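Local atomic coordinates of ferric-siderophore receptor protein (Streptomyces coelicolor, PDB entry 2X4L), a protein that probably binds ferric siderophores outside the cell membrane as the solute-binding receptor of an iron-uptake transporter. Residues Glu237-Ala242 and Trp246-Ser251; Asn231-Ser236 and Asp256-Asp261. All coordinates share one frame; numbering follows the deposited sequence.

Interaction 1 (Glu237-Ala242 and Trp246-Ser251); sequences EDAKKA and WFESLS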
loop_
_atom_site.group_PDB
_atom_site.type_symbol
_atom_site.label_atom_id
_atom_site.label_comp_id
_atom_site.label_asym_id
_atom_site.label_seq_id
_atom_site.Cartn_x
_atom_site.Cartn_y
_atom_site.Cartn_z
ATOM N N GLU A 237 -15.915 8.424 14.219
ATOM C CA GLU A 237 -16.164 9.044 12.932
ATOM C C GLU A 237 -16.072 10.566 13.106
ATOM O O GLU A 237 -15.603 11.282 12.189
ATOM C CB GLU A 237 -17.529 8.555 12.358
ATOM C CG GLU A 237 -17.458 7.038 11.800
ATOM C CD GLU A 237 -16.347 6.791 10.727
ATOM O OE1 GLU A 237 -16.122 7.774 9.853
ATOM O OE2 GLU A 237 -15.745 5.633 10.907
ATOM N N ASP A 238 -16.510 11.128 14.230
ATOM C CA ASP A 238 -16.433 12.566 14.424
ATOM C C ASP A 238 -14.998 13.017 14.388
ATOM O O ASP A 238 -14.715 13.991 13.738
ATOM C CB ASP A 238 -17.195 12.998 15.712
ATOM C CG ASP A 238 -17.469 14.443 15.732
ATOM O OD1 ASP A 238 -18.078 14.892 14.803
ATOM O OD2 ASP A 238 -17.057 15.094 16.723
ATOM N N ALA A 239 -14.119 12.216 15.030
ATOM C CA ALA A 239 -12.675 12.576 15.099
ATOM C C ALA A 239 -12.003 12.445 13.718
ATOM O O ALA A 239 -10.988 13.128 13.502
ATOM C CB ALA A 239 -11.983 11.622 16.059
ATOM N N LYS A 240 -12.566 11.722 12.773
ATOM C CA LYS A 240 -11.975 11.587 11.464
ATOM C C LYS A 240 -12.607 12.431 10.383
ATOM O O LYS A 240 -12.239 12.312 9.234
ATOM C CB LYS A 240 -12.072 10.164 11.008
ATOM C CG LYS A 240 -11.395 9.174 11.990
ATOM C CD LYS A 240 -11.471 7.742 11.461
ATOM C CE LYS A 240 -12.864 7.212 11.373
ATOM N NZ LYS A 240 -12.900 5.719 11.056
ATOM N N LYS A 241 -13.586 13.257 10.735
ATOM C CA LYS A 241 -14.397 13.882 9.651
ATOM C C LYS A 241 -13.607 14.892 8.859
ATOM O O LYS A 241 -13.965 15.207 7.728
ATOM C CB LYS A 241 -15.697 14.530 10.242
ATOM C CG LYS A 241 -15.428 15.761 11.145
ATOM C CD LYS A 241 -16.672 16.107 11.947
ATOM C CE LYS A 241 -16.349 17.130 13.104
ATOM N NZ LYS A 241 -17.571 17.500 13.894
ATOM N N ALA A 242 -12.521 15.455 9.443
ATOM C CA ALA A 242 -11.752 16.396 8.626
ATOM C C ALA A 242 -11.008 15.766 7.407
ATOM O O ALA A 242 -10.479 16.480 6.487
ATOM C CB ALA A 242 -10.727 17.171 9.510
ATOM N N TRP A 246 -11.047 9.034 6.934
ATOM C CA TRP A 246 -9.783 8.235 6.867
ATOM C C TRP A 246 -9.034 8.215 8.193
ATOM O O TRP A 246 -8.799 7.135 8.739
ATOM C CB TRP A 246 -8.857 8.756 5.773
ATOM C CG TRP A 246 -9.268 8.348 4.379
ATOM C CD1 TRP A 246 -10.009 9.084 3.477
ATOM C CD2 TRP A 246 -8.869 7.151 3.677
ATOM N NE1 TRP A 246 -10.154 8.393 2.277
ATOM C CE2 TRP A 246 -9.462 7.205 2.377
ATOM C CE3 TRP A 246 -8.137 6.005 4.010
ATOM C CZ2 TRP A 246 -9.294 6.175 1.433
ATOM C CZ3 TRP A 246 -8.001 5.007 3.048
ATOM C CH2 TRP A 246 -8.570 5.098 1.832
ATOM N N PHE A 247 -8.713 9.368 8.736
ATOM C CA PHE A 247 -7.871 9.396 9.941
ATOM C C PHE A 247 -8.126 10.633 10.762
ATOM O O PHE A 247 -8.753 11.643 10.277
ATOM C CB PHE A 247 -6.340 9.255 9.599
ATOM C CG PHE A 247 -5.841 10.239 8.622
ATOM C CD1 PHE A 247 -5.472 11.537 9.066
ATOM C CD2 PHE A 247 -5.711 9.927 7.300
ATOM C CE1 PHE A 247 -5.022 12.503 8.172
ATOM C CE2 PHE A 247 -5.295 10.920 6.359
ATOM C CZ PHE A 247 -4.901 12.184 6.809
ATOM N N GLU A 248 -7.644 10.542 12.004
ATOM C CA GLU A 248 -7.706 11.667 12.969
ATOM C C GLU A 248 -6.323 12.277 13.052
ATOM O O GLU A 248 -5.288 11.548 13.072
ATOM C CB GLU A 248 -8.053 11.118 14.329
ATOM C CG GLU A 248 -8.102 12.195 15.457
ATOM C CD GLU A 248 -8.466 11.613 16.760
ATOM O OE1 GLU A 248 -8.436 10.385 16.937
ATOM O OE2 GLU A 248 -8.702 12.448 17.658
ATOM N N SER A 249 -6.236 13.610 13.062
ATOM C CA SER A 249 -4.932 14.321 13.221
ATOM C C SER A 249 -4.764 14.682 14.666
ATOM O O SER A 249 -5.637 15.353 15.265
ATOM C CB SER A 249 -4.906 15.578 12.366
ATOM O OG SER A 249 -5.112 15.232 11.020
ATOM N N LEU A 250 -3.620 14.340 15.213
ATOM C CA LEU A 250 -3.322 14.711 16.581
ATOM C C LEU A 250 -2.041 15.538 16.639
ATOM O O LEU A 250 -1.036 15.264 15.957
ATOM C CB LEU A 250 -3.092 13.473 17.402
ATOM C CG LEU A 250 -4.304 12.569 17.631
ATOM C CD1 LEU A 250 -3.704 11.342 18.376
ATOM C CD2 LEU A 250 -5.360 13.298 18.440
ATOM N N SER A 251 -2.009 16.502 17.563
ATOM C CA SER A 251 -0.720 17.201 17.809
ATOM C C SER A 251 0.259 16.261 18.452
ATOM O O SER A 251 -0.156 15.288 19.098
ATOM C CB SER A 251 -0.938 18.400 18.768
ATOM O OG SER A 251 -1.763 19.339 18.133
#
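In the second lobe of this binding-protein fold, a type I β-turn from D238 to K241 packs against the start of strand 247-251, with A239 and K240 touching the backbone of W246 and F247 and the side chain of E248. The methyl of A239 lies over the face of the E248 carboxylate, CB standing 3.6 Å from CD and almost as near to both oxygens. The extended E248 chain, CG anti to the backbone N (chi1 178°), carries the carboxylate out beside A239; its last torsion turns the face to the methyl. E248 CG also passes 3.6 Å from A239 O. The carboxylate oxygens bind elsewhere: OE1 probably hydrogen-bonds to the Y258 hydroxyl and OE2 forms a salt bridge with K257, which should hold the group in place. K240 makes its contact with carbon rather than charge. Its CA makes a bent CA-H...O contact with F247 O at 3.4 Å, while CG and CD run along the backbone of W246 and F247, CD 3.9 Å from W246 O. A bend at chi3 (-65°) then swings the amino group back to its own segment, where NZ meets E237 OE2 at 2.9 Å, approaching from above the carboxylate plane. A second salt bridge, K241 NZ to D238 OD1 at 2.8 Å, ties the ends of the turn. T243 OG1, in the intervening loop, hydrogen-bonds with both K240 O and F247 O. E248 and L250 pair through their backbones with V213 and F211 of antiparallel strand 210-214, and the F247 ring meets Y212 there.

Interaction 2 (Asn231-Ser236 and Asp256-Asp261); sequences NFVEPS and DKYPAD
V233 meets the Y258 ring where the chain leaves the short strand 231-232, a parallel neighbour of strand 200-206 in the mixed sheet of the second lobe; the partner segment 256-261 is the irregular connection leading into strand 262-266. V233 CG1, carried anti to the backbone N (chi1 172°), reaches over one face of the ring in a CH-pi contact. It stands 4.0 Å from the ring centroid, 30° off the normal, and leans toward the root of the tyrosine. There it comes within 3.5 Å of Y258 CG. The other methyl, CG2, goes to the backbone instead and lies 3.8 Å from P259 O. E234 turns away and forms a salt bridge with K226. Next, P235 takes the far end of the ring, its side chain crossing that of Y258 at about a right angle, with CA 3.7 Å from OH. That hydroxyl probably hydrogen-bonds to E248 OE1. A phenylalanine in place of Y258 would probably leave E248 OE1 without this partner and open a small gap beside P235. The ring is sandwiched: on the face opposite V233, K257 CG sits 3.8 Å above the plane, over its centre.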
loop_
_atom_site.group_PDB
_atom_site.type_symbol
_atom_site.label_atom_id
_atom_site.label_comp_id
_atom_site.label_asym_id
_atom_site.label_seq_id
_atom_site.Cartn_x
_atom_site.Cartn_y
_atom_site.Cartn_z
ATOM N N ASN A 231 -7.851 -6.398 17.093
ATOM C CA ASN A 231 -8.490 -5.365 17.943
ATOM C C ASN A 231 -7.765 -4.053 17.652
ATOM O O ASN A 231 -6.644 -3.822 18.144
ATOM C CB ASN A 231 -8.293 -5.812 19.399
ATOM C CG ASN A 231 -8.882 -4.858 20.391
ATOM O OD1 ASN A 231 -9.348 -3.784 20.016
ATOM N ND2 ASN A 231 -8.730 -5.183 21.702
ATOM N N PHE A 232 -8.382 -3.223 16.853
ATOM C CA PHE A 232 -7.824 -1.880 16.575
ATOM C C PHE A 232 -8.385 -0.806 17.427
ATOM O O PHE A 232 -9.617 -0.781 17.742
ATOM C CB PHE A 232 -8.069 -1.452 15.117
ATOM C CG PHE A 232 -7.119 -2.133 14.154
ATOM C CD1 PHE A 232 -7.490 -3.317 13.594
ATOM C CD2 PHE A 232 -5.860 -1.605 13.881
ATOM C CE1 PHE A 232 -6.588 -3.963 12.705
ATOM C CE2 PHE A 232 -4.956 -2.232 13.007
ATOM C CZ PHE A 232 -5.334 -3.436 12.466
ATOM N N VAL A 233 -7.510 0.152 17.749
ATOM C CA VAL A 233 -7.958 1.490 18.194
ATOM C C VAL A 233 -8.706 2.134 17.031
ATOM O O VAL A 233 -8.230 2.126 15.881
ATOM C CB VAL A 233 -6.732 2.385 18.533
ATOM C CG1 VAL A 233 -7.190 3.839 18.798
ATOM C CG2 VAL A 233 -6.092 1.817 19.733
ATOM N N GLU A 234 -9.899 2.644 17.311
ATOM C CA GLU A 234 -10.727 3.220 16.282
ATOM C C GLU A 234 -11.132 4.599 16.749
ATOM O O GLU A 234 -12.108 4.769 17.541
ATOM C CB GLU A 234 -12.019 2.382 16.154
ATOM C CG GLU A 234 -11.866 0.976 15.590
ATOM C CD GLU A 234 -11.667 0.878 14.078
ATOM O OE1 GLU A 234 -11.441 1.911 13.455
ATOM O OE2 GLU A 234 -11.695 -0.271 13.588
ATOM N N PRO A 235 -10.507 5.619 16.188
ATOM C CA PRO A 235 -11.021 6.987 16.410
ATOM C C PRO A 235 -12.484 7.066 15.961
ATOM O O PRO A 235 -12.882 6.406 15.036
ATOM C CB PRO A 235 -10.140 7.857 15.466
ATOM C CG PRO A 235 -8.831 7.046 15.347
ATOM C CD PRO A 235 -9.330 5.597 15.290
ATOM N N SER A 236 -13.235 7.953 16.655
ATOM C CA SER A 236 -14.648 8.103 16.297
ATOM C C SER A 236 -14.770 8.646 14.856
ATOM O O SER A 236 -13.856 9.320 14.358
ATOM C CB SER A 236 -15.306 9.025 17.260
ATOM O OG SER A 236 -14.878 10.360 17.114
ATOM N N ASP A 256 -0.552 10.403 23.068
ATOM C CA ASP A 256 -1.025 9.449 24.063
ATOM C C ASP A 256 -2.557 9.391 24.258
ATOM O O ASP A 256 -3.049 8.776 25.187
ATOM C CB ASP A 256 -0.337 9.736 25.411
ATOM C CG ASP A 256 -0.531 11.214 25.876
ATOM O OD1 ASP A 256 -1.085 12.113 25.201
ATOM O OD2 ASP A 256 -0.008 11.568 26.982
ATOM N N LYS A 257 -3.311 9.929 23.306
ATOM C CA LYS A 257 -4.759 9.933 23.430
ATOM C C LYS A 257 -5.371 8.573 23.690
ATOM O O LYS A 257 -6.336 8.472 24.493
ATOM C CB LYS A 257 -5.409 10.642 22.231
ATOM C CG LYS A 257 -6.901 10.699 22.253
ATOM C CD LYS A 257 -7.548 11.531 21.157
ATOM C CE LYS A 257 -9.048 11.434 21.309
ATOM N NZ LYS A 257 -9.791 12.269 20.332
ATOM N N TYR A 258 -4.918 7.587 22.894
ATOM C CA TYR A 258 -5.475 6.246 22.922
ATOM C C TYR A 258 -4.452 5.259 23.495
ATOM O O TYR A 258 -3.327 5.137 23.014
ATOM C CB TYR A 258 -5.820 5.742 21.485
ATOM C CG TYR A 258 -6.751 6.679 20.791
ATOM C CD1 TYR A 258 -8.067 6.727 21.138
ATOM C CD2 TYR A 258 -6.291 7.470 19.783
ATOM C CE1 TYR A 258 -8.947 7.595 20.500
ATOM C CE2 TYR A 258 -7.117 8.332 19.136
ATOM C CZ TYR A 258 -8.480 8.397 19.535
ATOM O OH TYR A 258 -9.381 9.239 18.883
ATOM N N PRO A 259 -4.872 4.466 24.458
ATOM C CA PRO A 259 -3.935 3.437 24.966
ATOM C C PRO A 259 -3.768 2.363 23.837
ATOM O O PRO A 259 -4.767 1.915 23.243
ATOM C CB PRO A 259 -4.695 2.885 26.146
ATOM C CG PRO A 259 -5.492 4.132 26.618
ATOM C CD PRO A 259 -6.022 4.667 25.369
ATOM N N ALA A 260 -2.516 2.007 23.561
ATOM C CA ALA A 260 -2.236 1.034 22.532
ATOM C C ALA A 260 -1.140 0.093 23.021
ATOM O O ALA A 260 -0.253 0.497 23.811
ATOM C CB ALA A 260 -1.808 1.740 21.269
ATOM N N ASP A 261 -1.207 -1.176 22.622
ATOM C CA ASP A 261 -0.234 -2.155 22.959
ATOM C C ASP A 261 0.780 -2.388 21.822
ATOM O O ASP A 261 1.971 -2.618 22.048
ATOM C CB ASP A 261 -0.917 -3.470 23.327
ATOM C CG ASP A 261 -1.911 -3.261 24.402
ATOM O OD1 ASP A 261 -1.557 -2.669 25.447
ATOM O OD2 ASP A 261 -3.136 -3.445 24.235
#

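Residues 231-236, starting on strand 231-232, form the first side of interaction 2 and run directly into 237-242, the first side of interaction 1. Interaction 1 closes first, a short loop that turns back onto strand 247-251; interaction 2 closes later, when the chain reaches 256-261 on its way to strand 262-266, so the smaller loop lies wholly within the larger. The two contacts, centres about 13 Å apart, meet where the E248 carboxylate reaches K257 and Y258 and packs on P235, and where K240 CE lies 3.8 Å from P235 O. Together they tie the connections at the ends of strands 231-232, 247-251 and 262-266 to one another beside their shared mixed sheet.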